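Local structure of intimin (Escherichia coli O127:H6 str. E2348/69, 6TQD) at residues N9-I14 with Q25-S30; Y32-I37 with S58-Q63; Y77-R82 with L96-L101. The protein is an outer-membrane adhesin of attaching and effacing bacteria with a passenger whose juncture domains hold a constitutively extended conformation. All coordinates share one frame; numbering follows the deposited sequence. Where two conformers were deposited one is given.

Contact 1 of 3, residues N9-I14 with Q25-S30. With NA (sodium ion), chain I.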
# COMPACT_ATOMS: atom_id res chain seq x y z
N ASN A 9 3.37 8.38 -24.03
CA ASN A 9 3.39 8.91 -22.67
C ASN A 9 2.36 8.15 -21.84
O ASN A 9 1.30 7.78 -22.34
CB ASN A 9 3.09 10.41 -22.64
CG ASN A 9 4.26 11.26 -23.17
OD1 ASN A 9 4.47 11.36 -24.38
ND2 ASN A 9 5.02 11.87 -22.26
N ILE A 10 2.71 7.92 -20.58
CA ILE A 10 1.84 7.26 -19.62
C ILE A 10 1.60 8.23 -18.48
O ILE A 10 2.43 8.35 -17.58
CB ILE A 10 2.45 5.93 -19.13
CG1 ILE A 10 2.78 5.04 -20.34
CG2 ILE A 10 1.49 5.23 -18.15
CD1 ILE A 10 3.31 3.66 -20.00
N PRO A 11 0.50 8.98 -18.51
CA PRO A 11 0.35 10.13 -17.60
C PRO A 11 0.14 9.74 -16.16
O PRO A 11 0.42 10.56 -15.28
CB PRO A 11 -0.89 10.86 -18.14
CG PRO A 11 -1.65 9.80 -18.88
CD PRO A 11 -0.62 8.90 -19.47
N HIS A 12 -0.37 8.55 -15.88
CA HIS A 12 -0.76 8.20 -14.53
C HIS A 12 -0.20 6.83 -14.16
O HIS A 12 -0.35 5.87 -14.92
CB HIS A 12 -2.29 8.14 -14.42
CG HIS A 12 -2.97 9.41 -14.82
ND1 HIS A 12 -2.84 10.59 -14.11
CD2 HIS A 12 -3.78 9.70 -15.87
CE1 HIS A 12 -3.54 11.54 -14.70
NE2 HIS A 12 -4.12 11.02 -15.78
N ASP A 13 0.42 6.75 -12.99
CA ASP A 13 0.75 5.45 -12.42
C ASP A 13 -0.50 4.83 -11.82
O ASP A 13 -1.53 5.49 -11.66
CB ASP A 13 1.85 5.59 -11.37
CG ASP A 13 3.20 5.96 -11.98
OD1 ASP A 13 3.53 5.44 -13.08
OD2 ASP A 13 3.93 6.76 -11.36
N ILE A 14 -0.42 3.55 -11.49
CA ILE A 14 -1.56 2.79 -11.02
C ILE A 14 -1.37 2.45 -9.56
O ILE A 14 -0.28 2.01 -9.15
CB ILE A 14 -1.79 1.53 -11.87
CG1 ILE A 14 -2.29 1.95 -13.26
CG2 ILE A 14 -2.76 0.59 -11.21
CD1 ILE A 14 -2.25 0.87 -14.29
N GLN A 25 -4.02 3.99 -18.99
CA GLN A 25 -4.18 5.06 -19.96
C GLN A 25 -2.85 5.32 -20.66
O GLN A 25 -1.86 5.67 -20.01
CB GLN A 25 -4.72 6.34 -19.32
CG GLN A 25 -5.01 7.43 -20.33
CD GLN A 25 -5.53 8.70 -19.70
OE1 GLN A 25 -5.63 8.82 -18.48
NE2 GLN A 25 -5.87 9.68 -20.54
N LEU A 26 -2.85 5.14 -21.98
CA LEU A 26 -1.71 5.43 -22.84
C LEU A 26 -2.06 6.60 -23.74
O LEU A 26 -3.19 6.71 -24.23
CB LEU A 26 -1.39 4.22 -23.72
CG LEU A 26 -1.11 2.88 -23.02
CD1 LEU A 26 -0.83 1.79 -24.06
CD2 LEU A 26 0.02 2.99 -22.03
N ILE A 27 -1.08 7.48 -23.99
CA ILE A 27 -1.26 8.60 -24.90
C ILE A 27 -0.21 8.46 -26.00
O ILE A 27 0.99 8.68 -25.76
CB ILE A 27 -1.15 9.95 -24.19
CG1 ILE A 27 -2.24 10.08 -23.12
CG2 ILE A 27 -1.28 11.09 -25.19
CD1 ILE A 27 -2.16 11.34 -22.29
N VAL A 28 -0.65 8.11 -27.20
CA VAL A 28 0.20 7.84 -28.34
C VAL A 28 0.03 8.95 -29.37
O VAL A 28 -1.10 9.37 -29.66
CB VAL A 28 -0.15 6.49 -28.98
CG1 VAL A 28 0.55 6.31 -30.32
CG2 VAL A 28 0.18 5.35 -28.04
N LYS A 29 1.14 9.40 -29.94
CA LYS A 29 1.13 10.25 -31.12
C LYS A 29 1.99 9.57 -32.16
O LYS A 29 3.16 9.27 -31.89
CB LYS A 29 1.68 11.65 -30.83
CG LYS A 29 0.87 12.46 -29.83
CD LYS A 29 -0.56 12.67 -30.29
CE LYS A 29 -1.25 13.76 -29.47
NZ LYS A 29 -1.14 13.54 -28.00
N SER A 30 1.42 9.30 -33.33
CA SER A 30 2.09 8.51 -34.36
C SER A 30 1.81 9.11 -35.73
O SER A 30 0.66 9.16 -36.17
CB SER A 30 1.61 7.07 -34.33
OG SER A 30 2.16 6.32 -35.40
NA NA I . 4.14 8.58 -15.89
O HOH W 1 2.81 10.77 -26.51
O HOH W 2 2.85 9.46 -14.03
O HOH W 3 -1.70 6.57 -17.52
O HOH W 4 -2.33 4.35 -16.46
O HOH W 5 3.92 6.36 -15.65
O HOH W 6 5.62 9.06 -13.73
O HOH W 7 5.86 7.37 -17.44
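Asn9 and Ile27 form an antiparallel hydrogen-bonded pair, Asn9 N giving to Ile27 O at 3.0 Å and Ile27 N to Asn9 O at 2.9 Å. Here the edge strand 6-9 of an Ig-like beta sandwich ends and the chain crosses to strand 14-17 of the other sheet. Beyond Ile10 and Leu26 the backbones part, and water takes over: one molecule accepts from His12 N and donates to Gln25 O, a second donates to His12 O and accepts from Gln25 N. Toward the sandwich interior, Ile10 and Leu26 lie side by side and point the same way, CG1 of Ile10 being 3.8 Å from CD2 of Leu26; Ile10 also touches Val94 and Leu96 of strand 90-101. On the outer side the Pro11 ring packs on two neighbours, its CG against Ile27 CD1 at 3.8 Å and its CD over the carbonyl O of Gln25 at 3.5 Å. CG of Gln25 is anti to the backbone N (chi1 -175°); the chain runs on extended, crosses Pro11 at about a right angle, and its OE1 lies at the edge of the His12 imidazole, in its plane, 3.3 Å from CD2. The carbonyl of Ile10 points away from strand 21-30, and its O binds a sodium ion at 2.4 Å alongside four waters, one of them held by Asp13 OD1.

Contact 2 of 3, residues Y32-I37 with S58-Q63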
# COMPACT_ATOMS: atom_id res chain seq x y z
N TYR A 32 2.77 7.77 -38.60
CA TYR A 32 2.51 6.70 -39.56
C TYR A 32 1.44 5.72 -39.11
O TYR A 32 1.05 4.85 -39.91
CB TYR A 32 3.81 5.95 -39.89
CG TYR A 32 4.88 6.85 -40.44
CD1 TYR A 32 4.65 7.60 -41.59
CD2 TYR A 32 6.12 6.95 -39.84
CE1 TYR A 32 5.61 8.44 -42.09
CE2 TYR A 32 7.10 7.79 -40.34
CZ TYR A 32 6.84 8.53 -41.48
OH TYR A 32 7.81 9.36 -41.99
N GLY A 33 0.93 5.83 -37.90
CA GLY A 33 -0.11 4.95 -37.42
C GLY A 33 0.40 3.92 -36.42
O GLY A 33 1.37 3.21 -36.68
N LEU A 34 -0.27 3.83 -35.28
CA LEU A 34 0.13 2.88 -34.26
C LEU A 34 -0.13 1.46 -34.74
O LEU A 34 -1.19 1.16 -35.31
CB LEU A 34 -0.66 3.14 -32.98
CG LEU A 34 -0.42 2.18 -31.80
CD1 LEU A 34 0.98 2.33 -31.23
CD2 LEU A 34 -1.47 2.39 -30.70
N ASP A 35 0.86 0.58 -34.54
CA ASP A 35 0.70 -0.84 -34.81
C ASP A 35 0.41 -1.64 -33.54
O ASP A 35 -0.50 -2.47 -33.53
CB ASP A 35 1.94 -1.38 -35.53
CG ASP A 35 1.81 -2.85 -35.88
OD1 ASP A 35 1.11 -3.16 -36.86
OD2 ASP A 35 2.40 -3.69 -35.16
N ARG A 36 1.17 -1.41 -32.47
CA ARG A 36 1.05 -2.23 -31.28
C ARG A 36 1.82 -1.60 -30.13
O ARG A 36 2.65 -0.70 -30.32
CB ARG A 36 1.59 -3.63 -31.53
CG ARG A 36 3.09 -3.64 -31.75
CD ARG A 36 3.57 -4.99 -32.20
NE ARG A 36 5.03 -5.06 -32.28
CZ ARG A 36 5.75 -4.57 -33.27
NH1 ARG A 36 5.18 -3.94 -34.29
NH2 ARG A 36 7.07 -4.71 -33.24
N ILE A 37 1.54 -2.11 -28.92
CA ILE A 37 2.29 -1.82 -27.71
C ILE A 37 2.90 -3.14 -27.24
O ILE A 37 2.20 -4.17 -27.20
CB ILE A 37 1.38 -1.28 -26.59
CG1 ILE A 37 0.49 -0.12 -27.07
CG2 ILE A 37 2.21 -0.86 -25.41
CD1 ILE A 37 1.25 1.12 -27.50
N SER A 58 -8.97 -2.05 -29.84
CA SER A 58 -7.98 -0.99 -29.88
C SER A 58 -6.60 -1.52 -29.53
O SER A 58 -6.43 -2.21 -28.52
CB SER A 58 -8.36 0.12 -28.89
OG SER A 58 -7.25 0.97 -28.64
N ALA A 59 -5.62 -1.20 -30.37
CA ALA A 59 -4.25 -1.65 -30.15
C ALA A 59 -3.59 -1.01 -28.93
O ALA A 59 -2.48 -1.41 -28.58
CB ALA A 59 -3.39 -1.35 -31.38
N GLN A 60 -4.23 -0.03 -28.28
CA GLN A 60 -3.62 0.60 -27.11
C GLN A 60 -4.42 0.39 -25.83
O GLN A 60 -4.18 1.10 -24.84
CB GLN A 60 -3.40 2.11 -27.30
CG GLN A 60 -4.65 2.94 -27.44
CD GLN A 60 -4.38 4.43 -27.24
OE1 GLN A 60 -4.55 4.96 -26.14
NE2 GLN A 60 -3.96 5.09 -28.30
N ASP A 61 -5.35 -0.57 -25.81
CA ASP A 61 -6.25 -0.77 -24.67
C ASP A 61 -5.72 -1.93 -23.84
O ASP A 61 -5.95 -3.10 -24.17
CB ASP A 61 -7.67 -1.05 -25.16
CG ASP A 61 -8.67 -1.14 -24.03
OD1 ASP A 61 -8.31 -0.77 -22.88
OD2 ASP A 61 -9.81 -1.57 -24.27
N TYR A 62 -5.05 -1.60 -22.74
CA TYR A 62 -4.44 -2.59 -21.86
C TYR A 62 -4.90 -2.37 -20.43
O TYR A 62 -5.37 -1.29 -20.05
CB TYR A 62 -2.90 -2.49 -21.93
CG TYR A 62 -2.38 -3.11 -23.19
CD1 TYR A 62 -2.28 -2.37 -24.36
CD2 TYR A 62 -2.01 -4.43 -23.22
CE1 TYR A 62 -1.82 -2.95 -25.53
CE2 TYR A 62 -1.53 -5.02 -24.35
CZ TYR A 62 -1.46 -4.27 -25.51
OH TYR A 62 -0.98 -4.87 -26.66
N GLN A 63 -4.75 -3.42 -19.63
CA GLN A 63 -5.11 -3.38 -18.22
C GLN A 63 -4.11 -4.21 -17.44
O GLN A 63 -3.50 -5.14 -17.98
CB GLN A 63 -6.52 -3.93 -17.99
CG GLN A 63 -6.69 -5.39 -18.37
CD GLN A 63 -8.15 -5.78 -18.54
OE1 GLN A 63 -9.05 -4.93 -18.55
NE2 GLN A 63 -8.40 -7.08 -18.64
O HOH W 8 -1.09 -3.54 -28.96
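Ile37 packs against Ala59 and Tyr62 where strand 34-40, at the edge of one sheet, faces the type I turn Ser58-Asp61 leading into strand 62-65 of the other. Tyr62 leaves its backbone with CG anti to the carbonyl carbon (chi1 -76°), its CB pointing toward strand 34-40. Farther out, CE1 meets Ile37 CB at 3.8 Å and Ile37 CG1 at 4.0 Å, the two side chains sliding past each other in opposite directions. At the tip, OH lies 3.3 Å from Ile37 O and 2.7 Å from a water in the plane of the ring. That water accepts from Ile37 N and donates to Ala59 O at 2.6 Å, tying both backbones and the phenol together. Trp39 and His53 also meet this ring, His53 edge-to-face. Ile37 CG1 also rests 3.6 Å from Ala59 O, while Leu34 reaches across with CD2 to Gln60 CB at 3.9 Å, the side chains crossing at about a right angle. The turn is braced by an ST turn in which Ser58 OG accepts from Gln60 N. Opposite Tyr84, Asp35 and Arg36 make a classic beta bulge and are salt-bridged to each other. The two segments thus meet largely through apolar carbons and a shared water, which satisfies an amide N-H and a carbonyl O where the strands do not pair directly.

Contact 3 of 3, residues Y77-R82 with L96-L101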
# COMPACT_ATOMS: atom_id res chain seq x y z
N TYR A 77 5.66 -2.43 -8.38
CA TYR A 77 6.05 -3.18 -9.57
C TYR A 77 6.29 -2.20 -10.70
O TYR A 77 5.39 -1.42 -11.04
CB TYR A 77 4.97 -4.20 -9.95
CG TYR A 77 4.67 -5.14 -8.82
CD1 TYR A 77 5.44 -6.27 -8.62
CD2 TYR A 77 3.66 -4.86 -7.93
CE1 TYR A 77 5.19 -7.13 -7.57
CE2 TYR A 77 3.39 -5.72 -6.87
CZ TYR A 77 4.16 -6.84 -6.70
OH TYR A 77 3.91 -7.69 -5.65
N LYS A 78 7.48 -2.23 -11.27
CA LYS A 78 7.86 -1.33 -12.36
C LYS A 78 7.80 -2.13 -13.65
O LYS A 78 8.45 -3.18 -13.77
CB LYS A 78 9.28 -0.80 -12.16
CG LYS A 78 9.49 -0.03 -10.86
CD LYS A 78 9.07 1.41 -10.92
CE LYS A 78 9.37 2.13 -9.61
NZ LYS A 78 8.88 3.54 -9.61
N VAL A 79 6.98 -1.67 -14.60
CA VAL A 79 6.83 -2.32 -15.90
C VAL A 79 7.07 -1.27 -16.97
O VAL A 79 7.02 -0.06 -16.72
CB VAL A 79 5.44 -2.97 -16.07
CG1 VAL A 79 5.15 -3.95 -14.94
CG2 VAL A 79 4.36 -1.89 -16.12
N THR A 80 7.33 -1.73 -18.20
CA THR A 80 7.64 -0.82 -19.28
C THR A 80 6.82 -1.15 -20.53
O THR A 80 6.53 -2.32 -20.81
CB THR A 80 9.14 -0.81 -19.65
OG1 THR A 80 9.60 -2.15 -19.83
CG2 THR A 80 9.95 -0.12 -18.56
N ALA A 81 6.49 -0.12 -21.28
CA ALA A 81 5.76 -0.25 -22.52
C ALA A 81 6.48 0.50 -23.62
O ALA A 81 6.95 1.61 -23.42
CB ALA A 81 4.36 0.35 -22.41
N ARG A 82 6.50 -0.09 -24.81
CA ARG A 82 7.07 0.52 -25.99
C ARG A 82 6.04 0.43 -27.10
O ARG A 82 5.51 -0.65 -27.38
CB ARG A 82 8.35 -0.21 -26.40
CG ARG A 82 9.13 0.45 -27.52
CD ARG A 82 10.33 -0.39 -27.96
NE ARG A 82 11.42 -0.49 -26.98
CZ ARG A 82 12.37 0.42 -26.81
NH1 ARG A 82 12.36 1.55 -27.51
NH2 ARG A 82 13.36 0.21 -25.96
N LEU A 96 5.84 2.45 -16.24
CA LEU A 96 4.60 2.50 -15.49
C LEU A 96 4.86 1.83 -14.15
O LEU A 96 5.39 0.72 -14.11
CB LEU A 96 3.49 1.75 -16.23
CG LEU A 96 2.18 1.46 -15.50
CD1 LEU A 96 1.44 2.74 -15.14
CD2 LEU A 96 1.28 0.55 -16.32
N THR A 97 4.50 2.50 -13.06
CA THR A 97 4.66 1.98 -11.72
C THR A 97 3.30 1.57 -11.18
O THR A 97 2.34 2.36 -11.23
CB THR A 97 5.33 3.01 -10.81
OG1 THR A 97 6.60 3.39 -11.37
CG2 THR A 97 5.54 2.44 -9.40
N ILE A 98 3.21 0.34 -10.70
CA ILE A 98 1.97 -0.24 -10.18
C ILE A 98 2.20 -0.56 -8.71
O ILE A 98 3.11 -1.32 -8.37
CB ILE A 98 1.58 -1.50 -10.97
CG1 ILE A 98 1.33 -1.12 -12.44
CG2 ILE A 98 0.36 -2.19 -10.35
CD1 ILE A 98 1.29 -2.30 -13.38
N THR A 99 1.39 0.03 -7.84
CA THR A 99 1.48 -0.19 -6.41
C THR A 99 0.22 -0.91 -5.95
O THR A 99 -0.89 -0.50 -6.29
CB THR A 99 1.63 1.14 -5.67
OG1 THR A 99 2.80 1.81 -6.16
CG2 THR A 99 1.77 0.91 -4.18
N VAL A 100 0.40 -1.95 -5.15
CA VAL A 100 -0.66 -2.84 -4.72
C VAL A 100 -0.93 -2.56 -3.25
O VAL A 100 -0.01 -2.61 -2.41
CB VAL A 100 -0.28 -4.31 -4.93
CG1 VAL A 100 -1.34 -5.23 -4.37
CG2 VAL A 100 -0.06 -4.58 -6.40
N LEU A 101 -2.18 -2.25 -2.94
CA LEU A 101 -2.66 -2.09 -1.57
C LEU A 101 -3.43 -3.33 -1.15
O LEU A 101 -3.98 -4.06 -1.98
CB LEU A 101 -3.55 -0.86 -1.46
CG LEU A 101 -2.88 0.51 -1.63
CD1 LEU A 101 -2.58 0.82 -3.10
CD2 LEU A 101 -3.75 1.60 -1.04
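Tyr77 pairs with Ile98 and Val79 with Leu96 as antiparallel hydrogen-bonded pairs, and Lys78 sits between them opposite Thr97 in a non-hydrogen-bonded pair. The segment axes approach to 4.8 Å with their directions 150° apart. On the face bearing Tyr77, Val79, Leu96 and Ile98, the bump is Val79 CG2, the methyl between the backbone N and the carbonyl carbon. It is set in the angle between Leu96, whose CB is 3.7 Å away, and Ile98, whose CD1 is at 4.1 Å, and it touches CG and CD2 of the leucine as well. Leu96 runs beside Val79 and points the same way. Tyr77 leans toward the far end of strand 90-101, where Val100 CG2 lies against the edge of its ring, 3.7 Å from CE2; the carbonyl O of Ile98 comes to the same ring near its plane, 3.6 Å from CD2. The other face carries the polar pair. Lys78 bends at chi2 (-83°) and lies alongside Thr97, its CD 3.2 Å from Thr97 OG1, before NZ gives a 2.9 Å hydrogen bond to that oxygen. Trp39 on strand 34-40 and Ile14 on strand 14-17 extend the apolar face across the sheet, and Ile10 of the preceding loop also packs on Leu96. Such a beta hairpin, apolar on one face and polar on the other, is characteristic of the sheets of an Ig-like beta sandwich.

Overall arrangement
All three contacts lie in the N-terminal one of the two sandwich domains. Contact 3 is the buried one, joining neighbouring strands of one sheet by regular backbone pairing; contact 1 is partly buried, with a single strand pair that gives way to bridging waters, with a sodium ion on the 9-14 side; contact 2 lies at the surface and bridges the two sheets through apolar atoms and water. Strands 21-30 and 62-65 are neighbours, as are 34-40 and 76-85, so contact 2 couples the sheets of the other two. Leu26 packs on Ile37 between contacts 1 and 2, Ile37 on Ala81 toward contact 3, and Ile14, through its backbone bonds to Thr97 and Thr99, ties contact 1 to contact 3.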